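Local coordinates for Lmo1340 protein (Listeria monocytogenes, PDB 4NLM) that is of unknown function but probably serves at the bacterial surface as a lipoprotein built on a six-bladed beta-propeller fold, at residues V59-K64 against Y70-N75; T87-S92 against T115-A120; F151-Y154 against F160-E163; F341-D346 against M352-N357. All blocks are in the same frame, centred on the assembly; numbering follows the deposited sequence.

Interaction 1: residues V59-K64 against Y70-N75; sequences VLLQTK and YFEELN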
loop_
_atom_site.group_PDB
_atom_site.type_symbol
_atom_site.label_atom_id
_atom_site.label_comp_id
_atom_site.label_asym_id
_atom_site.label_seq_id
_atom_site.Cartn_x
_atom_site.Cartn_y
_atom_site.Cartn_z
ATOM N N VAL A 59 1.094 -15.951 -2.342
ATOM C CA VAL A 59 1.356 -14.606 -2.784
ATOM C C VAL A 59 1.119 -14.502 -4.289
ATOM O O VAL A 59 1.068 -15.507 -4.985
ATOM C CB VAL A 59 2.794 -14.158 -2.459
ATOM C CG1 VAL A 59 2.987 -14.206 -0.955
ATOM C CG2 VAL A 59 3.842 -14.969 -3.230
ATOM N N LEU A 60 0.960 -13.259 -4.736
ATOM C CA LEU A 60 0.890 -12.934 -6.155
ATOM C C LEU A 60 2.302 -12.623 -6.691
ATOM O O LEU A 60 2.894 -11.680 -6.253
ATOM C CB LEU A 60 -0.057 -11.749 -6.378
ATOM C CG LEU A 60 -0.225 -11.284 -7.819
ATOM C CD1 LEU A 60 -0.742 -12.391 -8.686
ATOM C CD2 LEU A 60 -1.108 -10.057 -7.890
ATOM N N LEU A 61 2.738 -13.488 -7.583
ATOM C CA LEU A 61 4.072 -13.425 -8.195
ATOM C C LEU A 61 3.992 -12.896 -9.603
ATOM O O LEU A 61 3.239 -13.395 -10.420
ATOM C CB LEU A 61 4.651 -14.840 -8.211
ATOM C CG LEU A 61 5.980 -15.013 -8.897
ATOM C CD1 LEU A 61 7.110 -14.200 -8.265
ATOM C CD2 LEU A 61 6.373 -16.482 -8.993
ATOM N N GLN A 62 4.828 -11.902 -9.888
ATOM C CA GLN A 62 4.942 -11.278 -11.214
ATOM C C GLN A 62 6.340 -11.524 -11.777
ATOM O O GLN A 62 7.347 -11.181 -11.161
ATOM C CB GLN A 62 4.678 -9.792 -11.091
ATOM C CG GLN A 62 4.672 -9.051 -12.433
ATOM C CD GLN A 62 4.541 -7.572 -12.251
ATOM O OE1 GLN A 62 3.947 -7.110 -11.276
ATOM N NE2 GLN A 62 5.037 -6.811 -13.218
ATOM N N THR A 63 6.358 -12.137 -12.955
ATOM C CA THR A 63 7.604 -12.420 -13.679
ATOM C C THR A 63 7.383 -11.996 -15.133
ATOM O O THR A 63 6.253 -11.732 -15.560
ATOM C CB THR A 63 7.947 -13.907 -13.643
ATOM O OG1 THR A 63 6.894 -14.693 -14.211
ATOM C CG2 THR A 63 8.240 -14.397 -12.227
ATOM N N LYS A 64 8.474 -11.921 -15.890
ATOM C CA LYS A 64 8.394 -11.514 -17.297
ATOM C C LYS A 64 9.447 -12.229 -18.111
ATOM O O LYS A 64 10.629 -12.302 -17.721
ATOM C CB LYS A 64 8.592 -9.996 -17.450
ATOM C CG LYS A 64 8.410 -9.500 -18.880
ATOM C CD LYS A 64 8.524 -7.995 -18.989
ATOM C CE LYS A 64 8.426 -7.552 -20.440
ATOM N NZ LYS A 64 8.713 -6.099 -20.593
ATOM N N TYR A 70 3.803 -12.506 -16.624
ATOM C CA TYR A 70 3.012 -13.557 -16.032
ATOM C C TYR A 70 2.665 -13.258 -14.583
ATOM O O TYR A 70 3.514 -12.844 -13.804
ATOM C CB TYR A 70 3.746 -14.907 -16.086
ATOM C CG TYR A 70 4.034 -15.375 -17.488
ATOM C CD1 TYR A 70 5.208 -15.026 -18.132
ATOM C CD2 TYR A 70 3.137 -16.166 -18.170
ATOM C CE1 TYR A 70 5.478 -15.446 -19.416
ATOM C CE2 TYR A 70 3.396 -16.576 -19.475
ATOM C CZ TYR A 70 4.573 -16.223 -20.082
ATOM O OH TYR A 70 4.823 -16.628 -21.380
ATOM N N PHE A 71 1.405 -13.497 -14.227
ATOM C CA PHE A 71 0.921 -13.400 -12.850
ATOM C C PHE A 71 0.529 -14.793 -12.400
ATOM O O PHE A 71 -0.235 -15.478 -13.069
ATOM C CB PHE A 71 -0.256 -12.420 -12.741
ATOM C CG PHE A 71 0.150 -11.019 -13.025
ATOM C CD1 PHE A 71 0.734 -10.261 -12.046
ATOM C CD2 PHE A 71 -0.031 -10.462 -14.271
ATOM C CE1 PHE A 71 1.134 -8.983 -12.279
ATOM C CE2 PHE A 71 0.383 -9.168 -14.525
ATOM C CZ PHE A 71 0.970 -8.428 -13.534
ATOM N N GLU A 72 1.093 -15.197 -11.265
ATOM C CA GLU A 72 0.851 -16.509 -10.694
ATOM C C GLU A 72 0.563 -16.420 -9.200
ATOM O O GLU A 72 1.048 -15.510 -8.519
ATOM C CB GLU A 72 2.106 -17.398 -10.873
ATOM C CG GLU A 72 2.470 -17.737 -12.311
ATOM C CD GLU A 72 3.831 -18.386 -12.433
ATOM O OE1 GLU A 72 4.793 -17.765 -11.978
ATOM O OE2 GLU A 72 3.919 -19.491 -12.999
ATOM N N GLU A 73 -0.198 -17.405 -8.709
ATOM C CA GLU A 73 -0.298 -17.605 -7.265
ATOM C C GLU A 73 0.827 -18.559 -6.886
ATOM O O GLU A 73 0.940 -19.610 -7.474
ATOM C CB GLU A 73 -1.653 -18.159 -6.885
ATOM C CG GLU A 73 -1.807 -18.399 -5.380
ATOM C CD GLU A 73 -3.211 -18.702 -4.985
ATOM O OE1 GLU A 73 -3.956 -19.126 -5.876
ATOM O OE2 GLU A 73 -3.547 -18.549 -3.786
ATOM N N LEU A 74 1.626 -18.180 -5.896
ATOM C CA LEU A 74 2.758 -18.970 -5.418
ATOM C C LEU A 74 2.524 -19.353 -3.969
ATOM O O LEU A 74 2.338 -18.486 -3.140
ATOM C CB LEU A 74 4.038 -18.157 -5.519
ATOM C CG LEU A 74 5.259 -18.793 -4.828
ATOM C CD1 LEU A 74 5.693 -20.079 -5.506
ATOM C CD2 LEU A 74 6.395 -17.802 -4.776
ATOM N N ASN A 75 2.518 -20.653 -3.694
ATOM C CA ASN A 75 2.360 -21.123 -2.316
ATOM C C ASN A 75 3.701 -20.955 -1.595
ATOM O O ASN A 75 4.725 -21.351 -2.134
ATOM C CB ASN A 75 1.927 -22.594 -2.323
ATOM C CG ASN A 75 1.635 -23.127 -0.943
ATOM O OD1 ASN A 75 2.534 -23.337 -0.126
ATOM N ND2 ASN A 75 0.369 -23.335 -0.663
HETATM O O HOH W 1 4.924 -15.133 -12.415
#
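Gln-62 and Phe-71 face each other across an antiparallel hairpin and run side by side on one face of its sheet. With Gln-62 CG swung anti to its own backbone N (chi1 -176°), the extended chain lies along the ring, and CG comes 3.5 Å from Phe-71 CE1. The amide and ring planes are inclined at 50°, so the two groups do not stack flat. Leu-60 reaches the root of the same aromatic at a slant, its CD1 4.1 Å from Phe-71 CB.

The other face carries Leu-61 and Glu-72, which also point the same way, Leu-61 CD2 lying 3.6 Å from Glu-72 OE1. A water hydrogen-bonds to that carboxylate oxygen, to Thr-63 OG1 (2.7 Å from the water) and to Tyr-70 O, bridging the strands. Farther along, Val-59 CG2 packs 3.9 Å from Leu-74 CB. Six backbone hydrogen bonds fix the register, among them Leu-61 N to Glu-72 O at 2.8 Å and 174°.

The hairpin supplies the two middle strands of a four-stranded propeller blade, flanked by strands 47-55 and 81-87. Its Gln-62 and Phe-71 face packs on Val-94 of strand 90-96, in the following blade.

Interaction 2: residues T87-S92 against T115-A120; sequences TKESIS and TMRIIA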
loop_
_atom_site.group_PDB
_atom_site.type_symbol
_atom_site.label_atom_id
_atom_site.label_comp_id
_atom_site.label_asym_id
_atom_site.label_seq_id
_atom_site.Cartn_x
_atom_site.Cartn_y
_atom_site.Cartn_z
ATOM N N THR A 87 0.115 -11.049 -20.034
ATOM C CA THR A 87 -0.093 -9.965 -20.976
ATOM C C THR A 87 1.208 -9.483 -21.559
ATOM O O THR A 87 2.262 -9.567 -20.923
ATOM C CB THR A 87 -0.804 -8.761 -20.316
ATOM O OG1 THR A 87 -1.062 -7.747 -21.285
ATOM C CG2 THR A 87 -0.017 -8.174 -19.174
ATOM N N LYS A 88 1.136 -8.962 -22.785
ATOM C CA LYS A 88 2.295 -8.323 -23.412
ATOM C C LYS A 88 2.279 -6.807 -23.202
ATOM O O LYS A 88 3.206 -6.108 -23.607
ATOM C CB LYS A 88 2.326 -8.639 -24.897
ATOM C CG LYS A 88 2.606 -10.105 -25.150
ATOM C CD LYS A 88 2.809 -10.406 -26.616
ATOM C CE LYS A 88 3.450 -11.769 -26.815
ATOM N NZ LYS A 88 4.877 -11.789 -26.379
ATOM N N GLU A 89 1.216 -6.290 -22.594
ATOM C CA GLU A 89 1.120 -4.854 -22.334
ATOM C C GLU A 89 2.146 -4.405 -21.283
ATOM O O GLU A 89 2.580 -5.207 -20.466
ATOM C CB GLU A 89 -0.298 -4.481 -21.917
ATOM C CG GLU A 89 -1.329 -4.787 -22.983
ATOM C CD GLU A 89 -2.717 -4.211 -22.739
ATOM O OE1 GLU A 89 -2.888 -3.337 -21.866
ATOM O OE2 GLU A 89 -3.644 -4.606 -23.491
ATOM N N SER A 90 2.484 -3.119 -21.307
ATOM C CA SER A 90 3.404 -2.515 -20.345
ATOM C C SER A 90 2.682 -2.357 -19.012
ATOM O O SER A 90 1.593 -1.794 -18.962
ATOM C CB SER A 90 3.868 -1.161 -20.874
ATOM O OG SER A 90 4.691 -0.502 -19.938
ATOM N N ILE A 91 3.260 -2.870 -17.932
ATOM C CA ILE A 91 2.583 -2.840 -16.637
ATOM C C ILE A 91 2.829 -1.526 -15.945
ATOM O O ILE A 91 3.988 -1.142 -15.749
ATOM C CB ILE A 91 3.108 -3.973 -15.701
ATOM C CG1 ILE A 91 3.132 -5.352 -16.396
ATOM C CG2 ILE A 91 2.299 -4.032 -14.429
ATOM C CD1 ILE A 91 1.793 -5.828 -16.894
ATOM N N SER A 92 1.770 -0.840 -15.574
ATOM C CA SER A 92 1.878 0.408 -14.855
ATOM C C SER A 92 1.561 0.225 -13.367
ATOM O O SER A 92 2.267 0.764 -12.523
ATOM C CB SER A 92 0.912 1.408 -15.465
ATOM O OG SER A 92 1.128 1.494 -16.871
ATOM N N THR A 115 -5.427 0.579 -20.431
ATOM C CA THR A 115 -6.622 -0.068 -19.979
ATOM C C THR A 115 -6.471 -0.323 -18.512
ATOM O O THR A 115 -5.384 -0.683 -18.022
ATOM C CB THR A 115 -6.782 -1.435 -20.697
ATOM O OG1 THR A 115 -6.749 -1.296 -22.122
ATOM C CG2 THR A 115 -8.038 -2.113 -20.318
HETATM N N MSE A 116 -7.589 -0.179 -17.800
HETATM C CA MSE A 116 -7.711 -0.647 -16.421
HETATM C C MSE A 116 -8.619 -1.842 -16.495
HETATM O O MSE A 116 -9.736 -1.736 -16.998
HETATM C CB MSE A 116 -8.344 0.328 -15.473
HETATM C CG MSE A 116 -7.750 1.676 -15.285
HETATM SE SE MSE A 116 -9.077 2.807 -14.318
HETATM C CE MSE A 116 -7.742 4.221 -14.547
ATOM N N ARG A 117 -8.122 -2.988 -16.039
ATOM C CA ARG A 117 -8.881 -4.225 -16.001
ATOM C C ARG A 117 -9.009 -4.782 -14.602
ATOM O O ARG A 117 -8.045 -4.704 -13.822
ATOM C CB ARG A 117 -8.202 -5.321 -16.810
ATOM C CG ARG A 117 -8.124 -5.068 -18.294
ATOM C CD ARG A 117 -7.450 -6.236 -18.984
ATOM N NE ARG A 117 -7.401 -6.057 -20.427
ATOM C CZ ARG A 117 -6.407 -5.459 -21.076
ATOM N NH1 ARG A 117 -6.446 -5.345 -22.398
ATOM N NH2 ARG A 117 -5.366 -4.983 -20.403
ATOM N N ILE A 118 -10.173 -5.357 -14.297
ATOM C CA ILE A 118 -10.358 -6.095 -13.071
ATOM C C ILE A 118 -10.361 -7.572 -13.480
ATOM O O ILE A 118 -11.144 -7.975 -14.350
ATOM C CB ILE A 118 -11.680 -5.756 -12.375
ATOM C CG1 ILE A 118 -11.796 -4.251 -12.147
ATOM C CG2 ILE A 118 -11.831 -6.553 -11.078
ATOM C CD1 ILE A 118 -10.690 -3.629 -11.339
ATOM N N ILE A 119 -9.483 -8.357 -12.862
ATOM C CA ILE A 119 -9.304 -9.748 -13.202
ATOM C C ILE A 119 -9.599 -10.620 -12.010
ATOM O O ILE A 119 -9.087 -10.368 -10.916
ATOM C CB ILE A 119 -7.858 -9.980 -13.630
ATOM C CG1 ILE A 119 -7.566 -9.154 -14.899
ATOM C CG2 ILE A 119 -7.557 -11.452 -13.882
ATOM C CD1 ILE A 119 -6.119 -8.906 -15.203
ATOM N N ALA A 120 -10.417 -11.653 -12.209
ATOM C CA ALA A 120 -10.736 -12.567 -11.110
ATOM C C ALA A 120 -9.576 -13.486 -10.807
ATOM O O ALA A 120 -9.024 -14.113 -11.699
ATOM C CB ALA A 120 -11.989 -13.386 -11.419
HETATM O O HOH W 2 -4.192 -1.104 -23.102
#
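Glu-89 and Arg-117 approach from opposite directions and meet in a two-pronged salt bridge. Arg-117 NH1 gives a hydrogen bond of 3.1 Å to Glu-89 OE2, while the second prong, from Arg-117 NH2 to Glu-89 OE1, is weak at 3.3 Å. The carboxylate lies at the edge of the guanidinium, but the two planes are 61° apart. NH1 meets OE2 from above the carboxylate plane, 38° out of it. An arginine chain extended from CG to NE gives the reach. Arg-117 has a second deposited conformer, which leaves the pairing doubtful outside the one described.

Glu-89 sits in the short connection that leads from strand 81-87 of one propeller blade to strand 90-96, the first of the next. An ST turn shapes this connection, Glu-89 N donating to Thr-87 OG1 at 3.0 Å. Arg-117 comes from the third strand of the new blade, 114-120, and Ser-107 on the intervening strand 102-108 hydrogen-bonds to Glu-89 OE1.

Thr-115 adds two contacts: its CG2 lies 3.8 Å above the centre of the guanidinium plane of Arg-117, and a water joins Thr-115 OG1, 2.7 Å away, to Glu-89 OE1.

Interaction 3: residues F151-Y154 against F160-E163; sequences FVTY and FQIE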
loop_
_atom_site.group_PDB
_atom_site.type_symbol
_atom_site.label_atom_id
_atom_site.label_comp_id
_atom_site.label_asym_id
_atom_site.label_seq_id
_atom_site.Cartn_x
_atom_site.Cartn_y
_atom_site.Cartn_z
ATOM N N PHE A 151 -9.391 6.910 -8.277
ATOM C CA PHE A 151 -8.059 7.132 -8.775
ATOM C C PHE A 151 -7.801 8.572 -9.104
ATOM O O PHE A 151 -8.696 9.331 -9.522
ATOM C CB PHE A 151 -7.740 6.195 -9.943
ATOM C CG PHE A 151 -8.712 6.241 -11.061
ATOM C CD1 PHE A 151 -8.492 7.102 -12.109
ATOM C CD2 PHE A 151 -9.789 5.386 -11.112
ATOM C CE1 PHE A 151 -9.364 7.191 -13.171
ATOM C CE2 PHE A 151 -10.669 5.452 -12.185
ATOM C CZ PHE A 151 -10.455 6.353 -13.204
ATOM N N VAL A 152 -6.542 8.922 -8.870
ATOM C CA VAL A 152 -6.009 10.229 -9.147
ATOM C C VAL A 152 -5.175 10.132 -10.418
ATOM O O VAL A 152 -4.222 9.339 -10.469
ATOM C CB VAL A 152 -5.147 10.721 -7.971
ATOM C CG1 VAL A 152 -4.633 12.126 -8.255
ATOM C CG2 VAL A 152 -5.947 10.679 -6.675
ATOM N N THR A 153 -5.530 10.931 -11.419
ATOM C CA THR A 153 -4.775 10.992 -12.669
ATOM C C THR A 153 -4.075 12.329 -12.803
ATOM O O THR A 153 -4.627 13.376 -12.460
ATOM C CB THR A 153 -5.682 10.788 -13.894
ATOM O OG1 THR A 153 -6.824 11.652 -13.810
ATOM C CG2 THR A 153 -6.153 9.367 -13.980
ATOM N N TYR A 154 -2.839 12.273 -13.288
ATOM C CA TYR A 154 -2.008 13.454 -13.442
ATOM C C TYR A 154 -1.678 13.711 -14.907
ATOM O O TYR A 154 -1.443 12.761 -15.654
ATOM C CB TYR A 154 -0.666 13.257 -12.735
ATOM C CG TYR A 154 -0.744 13.091 -11.251
ATOM C CD1 TYR A 154 -0.944 11.836 -10.685
ATOM C CD2 TYR A 154 -0.658 14.184 -10.405
ATOM C CE1 TYR A 154 -1.002 11.677 -9.317
ATOM C CE2 TYR A 154 -0.734 14.033 -9.028
ATOM C CZ TYR A 154 -0.890 12.777 -8.494
ATOM O OH TYR A 154 -0.962 12.608 -7.132
ATOM N N PHE A 160 -3.983 17.590 -11.496
ATOM C CA PHE A 160 -4.472 16.303 -11.041
ATOM C C PHE A 160 -5.992 16.365 -11.016
ATOM O O PHE A 160 -6.560 17.429 -10.908
ATOM C CB PHE A 160 -3.955 15.917 -9.643
ATOM C CG PHE A 160 -4.552 16.717 -8.544
ATOM C CD1 PHE A 160 -4.003 17.936 -8.180
ATOM C CD2 PHE A 160 -5.674 16.257 -7.858
ATOM C CE1 PHE A 160 -4.558 18.678 -7.153
ATOM C CE2 PHE A 160 -6.228 17.009 -6.848
ATOM C CZ PHE A 160 -5.675 18.215 -6.496
ATOM N N GLN A 161 -6.614 15.201 -11.103
ATOM C CA GLN A 161 -8.073 15.106 -10.975
ATOM C C GLN A 161 -8.336 13.759 -10.345
ATOM O O GLN A 161 -7.469 12.889 -10.352
ATOM C CB GLN A 161 -8.754 15.262 -12.327
ATOM C CG GLN A 161 -8.488 14.096 -13.235
ATOM C CD GLN A 161 -8.893 14.290 -14.675
ATOM O OE1 GLN A 161 -9.288 15.395 -15.052
ATOM N NE2 GLN A 161 -8.867 13.252 -15.458
ATOM N N ILE A 162 -9.532 13.614 -9.807
ATOM C CA ILE A 162 -9.939 12.410 -9.046
ATOM C C ILE A 162 -11.274 11.911 -9.576
ATOM O O ILE A 162 -12.200 12.693 -9.792
ATOM C CB ILE A 162 -10.090 12.704 -7.552
ATOM C CG1 ILE A 162 -8.873 13.479 -7.033
ATOM C CG2 ILE A 162 -10.284 11.402 -6.775
ATOM C CD1 ILE A 162 -9.009 13.799 -5.566
ATOM N N GLU A 163 -11.351 10.614 -9.815
ATOM C CA GLU A 163 -12.576 9.977 -10.286
ATOM C C GLU A 163 -12.807 8.694 -9.532
ATOM O O GLU A 163 -11.906 8.129 -8.950
ATOM C CB GLU A 163 -12.420 9.678 -11.783
ATOM C CG GLU A 163 -12.386 10.924 -12.652
ATOM C CD GLU A 163 -11.791 10.685 -14.033
ATOM O OE1 GLU A 163 -12.381 11.183 -15.009
ATOM O OE2 GLU A 163 -10.752 10.010 -14.152
HETATM O O HOH W 3 -8.755 10.598 -12.233
#
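Phe-151 and Glu-163 form a hydrogen-bonded antiparallel pair, Phe-151 N donating to Glu-163 O at 2.9 Å and Phe-151 O accepting in return. They belong to a beta hairpin that makes the two middle strands of a propeller blade. Thr-153 and Gln-161 repeat the pairing two residues on, and Trp-158 NE1, from the turn, supplies a further hydrogen bond to Thr-153 O.

On the face that carries Phe-151, Thr-153, Gln-161 and Glu-163, a water hydrogen-bonds to Phe-151 O, Thr-153 OG1 and Glu-163 OE2, the hydroxyl lying 2.7 Å from it. Gln-161 also reaches Thr-153 from its side chain: NE2 donates to OG1 at 3.1 Å, a bent bond of 136°. Thr-153 has a second deposited conformer, so both bonds of OG1 are doubtful outside the one described.

Phe-151 has its ring between its own N and carbonyl carbon (chi1 54°), folded back so that Glu-163 O lies over one face, offset toward the rim. Ring and carboxylate planes are 72° apart, and Phe-151 CE1 is 3.3 Å from Glu-163 OE2. On the reverse face Val-152 and Ile-162 lie side by side and pack on Ile-182 of the next blade, while Tyr-154 CE2 meets Phe-160 CB at 3.8 Å.

Interaction 4: residues F341-D346 against M352-N357; sequences FDKVID and MYNLIN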
loop_
_atom_site.group_PDB
_atom_site.type_symbol
_atom_site.label_atom_id
_atom_site.label_comp_id
_atom_site.label_asym_id
_atom_site.label_seq_id
_atom_site.Cartn_x
_atom_site.Cartn_y
_atom_site.Cartn_z
ATOM N N PHE A 341 9.263 -7.510 -2.100
ATOM C CA PHE A 341 8.548 -8.457 -1.247
ATOM C C PHE A 341 9.053 -9.873 -1.475
ATOM O O PHE A 341 8.281 -10.837 -1.532
ATOM C CB PHE A 341 7.009 -8.376 -1.431
ATOM C CG PHE A 341 6.351 -7.165 -0.825
ATOM C CD1 PHE A 341 6.841 -6.512 0.273
ATOM C CD2 PHE A 341 5.144 -6.740 -1.347
ATOM C CE1 PHE A 341 6.183 -5.408 0.796
ATOM C CE2 PHE A 341 4.475 -5.653 -0.824
ATOM C CZ PHE A 341 4.981 -4.981 0.261
ATOM N N ASP A 342 10.384 -10.004 -1.516
ATOM C CA ASP A 342 11.002 -11.288 -1.751
ATOM C C ASP A 342 11.430 -12.036 -0.497
ATOM O O ASP A 342 11.928 -13.161 -0.593
ATOM C CB ASP A 342 12.211 -11.120 -2.699
ATOM C CG ASP A 342 13.257 -10.200 -2.153
ATOM O OD1 ASP A 342 12.981 -9.214 -1.475
ATOM O OD2 ASP A 342 14.441 -10.470 -2.416
ATOM N N LYS A 343 11.177 -11.434 0.663
ATOM C CA LYS A 343 11.436 -12.046 1.965
ATOM C C LYS A 343 10.174 -12.026 2.817
ATOM O O LYS A 343 9.277 -11.218 2.599
ATOM C CB LYS A 343 12.618 -11.363 2.683
ATOM C CG LYS A 343 13.910 -11.494 1.912
ATOM C CD LYS A 343 15.158 -10.942 2.597
ATOM C CE LYS A 343 16.370 -10.893 1.652
ATOM N NZ LYS A 343 16.470 -12.121 0.818
ATOM N N VAL A 344 10.151 -12.927 3.792
ATOM C CA VAL A 344 9.069 -13.019 4.747
ATOM C C VAL A 344 9.630 -12.979 6.155
ATOM O O VAL A 344 10.582 -13.692 6.461
ATOM C CB VAL A 344 8.253 -14.320 4.581
ATOM C CG1 VAL A 344 7.209 -14.484 5.686
ATOM C CG2 VAL A 344 7.580 -14.337 3.231
ATOM N N ILE A 345 9.078 -12.107 6.983
ATOM C CA ILE A 345 9.411 -12.062 8.394
ATOM C C ILE A 345 8.283 -12.682 9.203
ATOM O O ILE A 345 7.096 -12.383 9.003
ATOM C CB ILE A 345 9.553 -10.607 8.868
ATOM C CG1 ILE A 345 10.602 -9.861 8.035
ATOM C CG2 ILE A 345 9.828 -10.571 10.373
ATOM C CD1 ILE A 345 10.663 -8.385 8.334
ATOM N N ASP A 346 8.619 -13.579 10.130
ATOM C CA ASP A 346 7.637 -14.123 11.062
ATOM C C ASP A 346 7.722 -13.233 12.305
ATOM O O ASP A 346 8.702 -13.268 13.038
ATOM C CB ASP A 346 7.955 -15.591 11.349
ATOM C CG ASP A 346 6.967 -16.253 12.256
ATOM O OD1 ASP A 346 6.381 -15.561 13.104
ATOM O OD2 ASP A 346 6.807 -17.484 12.108
HETATM N N MSE A 352 13.423 -14.786 9.635
HETATM C CA MSE A 352 13.275 -14.251 8.279
HETATM C C MSE A 352 13.528 -15.372 7.304
HETATM O O MSE A 352 14.344 -16.269 7.570
HETATM C CB MSE A 352 14.216 -13.072 8.091
HETATM C CG MSE A 352 13.994 -12.370 6.757
HETATM SE SE MSE A 352 14.830 -10.579 6.786
HETATM C CE MSE A 352 14.131 -9.887 8.492
ATOM N N TYR A 353 12.824 -15.330 6.174
ATOM C CA TYR A 353 12.901 -16.350 5.144
ATOM C C TYR A 353 12.986 -15.728 3.777
ATOM O O TYR A 353 12.345 -14.731 3.502
ATOM C CB TYR A 353 11.654 -17.206 5.170
ATOM C CG TYR A 353 11.406 -17.841 6.502
ATOM C CD1 TYR A 353 10.669 -17.184 7.480
ATOM C CD2 TYR A 353 11.894 -19.100 6.776
ATOM C CE1 TYR A 353 10.449 -17.769 8.716
ATOM C CE2 TYR A 353 11.702 -19.686 8.007
ATOM C CZ TYR A 353 10.965 -19.031 8.971
ATOM O OH TYR A 353 10.779 -19.645 10.190
ATOM N N ASN A 354 13.760 -16.339 2.904
ATOM C CA ASN A 354 13.816 -15.914 1.522
ATOM C C ASN A 354 12.700 -16.638 0.794
ATOM O O ASN A 354 12.637 -17.857 0.765
ATOM C CB ASN A 354 15.154 -16.307 0.918
ATOM C CG ASN A 354 16.317 -15.537 1.511
ATOM O OD1 ASN A 354 16.199 -14.368 1.845
ATOM N ND2 ASN A 354 17.461 -16.194 1.620
ATOM N N LEU A 355 11.764 -15.875 0.260
ATOM C CA LEU A 355 10.652 -16.435 -0.506
ATOM C C LEU A 355 11.059 -16.595 -1.986
ATOM O O LEU A 355 10.749 -17.603 -2.614
ATOM C CB LEU A 355 9.423 -15.552 -0.346
ATOM C CG LEU A 355 8.211 -15.946 -1.164
ATOM C CD1 LEU A 355 7.752 -17.356 -0.816
ATOM C CD2 LEU A 355 7.113 -14.937 -0.895
ATOM N N ILE A 356 11.704 -15.566 -2.524
ATOM C CA ILE A 356 12.214 -15.597 -3.887
ATOM C C ILE A 356 13.726 -15.474 -3.803
ATOM O O ILE A 356 14.242 -14.485 -3.277
ATOM C CB ILE A 356 11.677 -14.442 -4.779
ATOM C CG1 ILE A 356 10.145 -14.324 -4.695
ATOM C CG2 ILE A 356 12.161 -14.624 -6.216
ATOM C CD1 ILE A 356 9.385 -15.519 -5.182
ATOM N N ASN A 357 14.425 -16.491 -4.296
ATOM C CA ASN A 357 15.875 -16.536 -4.249
ATOM C C ASN A 357 16.466 -16.137 -5.563
ATOM O O ASN A 357 16.033 -16.599 -6.613
ATOM C CB ASN A 357 16.339 -17.959 -3.935
ATOM C CG ASN A 357 16.055 -18.363 -2.495
ATOM O OD1 ASN A 357 16.392 -17.634 -1.573
ATOM N ND2 ASN A 357 15.473 -19.535 -2.303
HETATM O O HOH W 4 15.093 -13.228 -1.061
HETATM O O HOH W 5 9.306 -18.909 12.140
#
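A classic beta bulge interrupts the last hairpin of the propeller, in the blade where strand 352-357 takes the N-terminal strand 40-41 along its outer side in parallel. Asp-342 O faces two successive residues and accepts from both, from Leu-355 N at 2.8 Å and from Ile-356 N at 3.1 Å. Both donors come from the same face of the carbonyl plane, and the bond from Leu-355 is the more bent (143° against 171°). Beside it Phe-341 adopts a left-handed backbone conformation, and its buried carbonyl oxygen has no partner in the model.

Beyond the bulge the strands pair regularly, Val-344 and Tyr-353 exchanging two backbone hydrogen bonds, with Tyr-353 N 2.8 Å from Val-344 O. The tyrosine ring presents its edge to that oxygen and to Asp-346 CB. A water in the ring plane, 2.6 Å from Tyr-353 OH, donates to that hydroxyl and to Asp-346 OD2; the hydroxyl is also hydrogen-bonded to Glu-36, and Lys-348 N holds the other carboxylate oxygen, OD1.

A second water links Lys-343 NZ to Asp-342 OD2 and Ile-356 O. Apolar pairs complete the contact. Ile-345 and Met-352, a selenomethionine, lie alongside each other, though Met-352 has a second deposited conformer, for which their contact is doubtful. The Val-344 and Leu-355 side chains meet at a slant, CG2 of Val-344 4.2 Å from CD2 of Leu-355.

How the interactions relate
From the N terminus the four contacts follow in series, none nested in or crossing another. Interactions 1, 3 and 4 each close a short hairpin within a blade. Interaction 2 closes over 22 intervening residues, tying an inter-blade connection to the third strand of the blade it enters. Neighbouring blades meet where Gln-62 packs on Ile-91 (interactions 1 and 2) and Met-116 on Phe-151 (2 and 3). The ring closes where Leu-74 and Leu-61 of interaction 1 touch Ile-356 of interaction 4, setting the first hairpin against the last. Interactions 3 and 4 lie on opposite sides of the chain's centre, their centres about 34 Å apart.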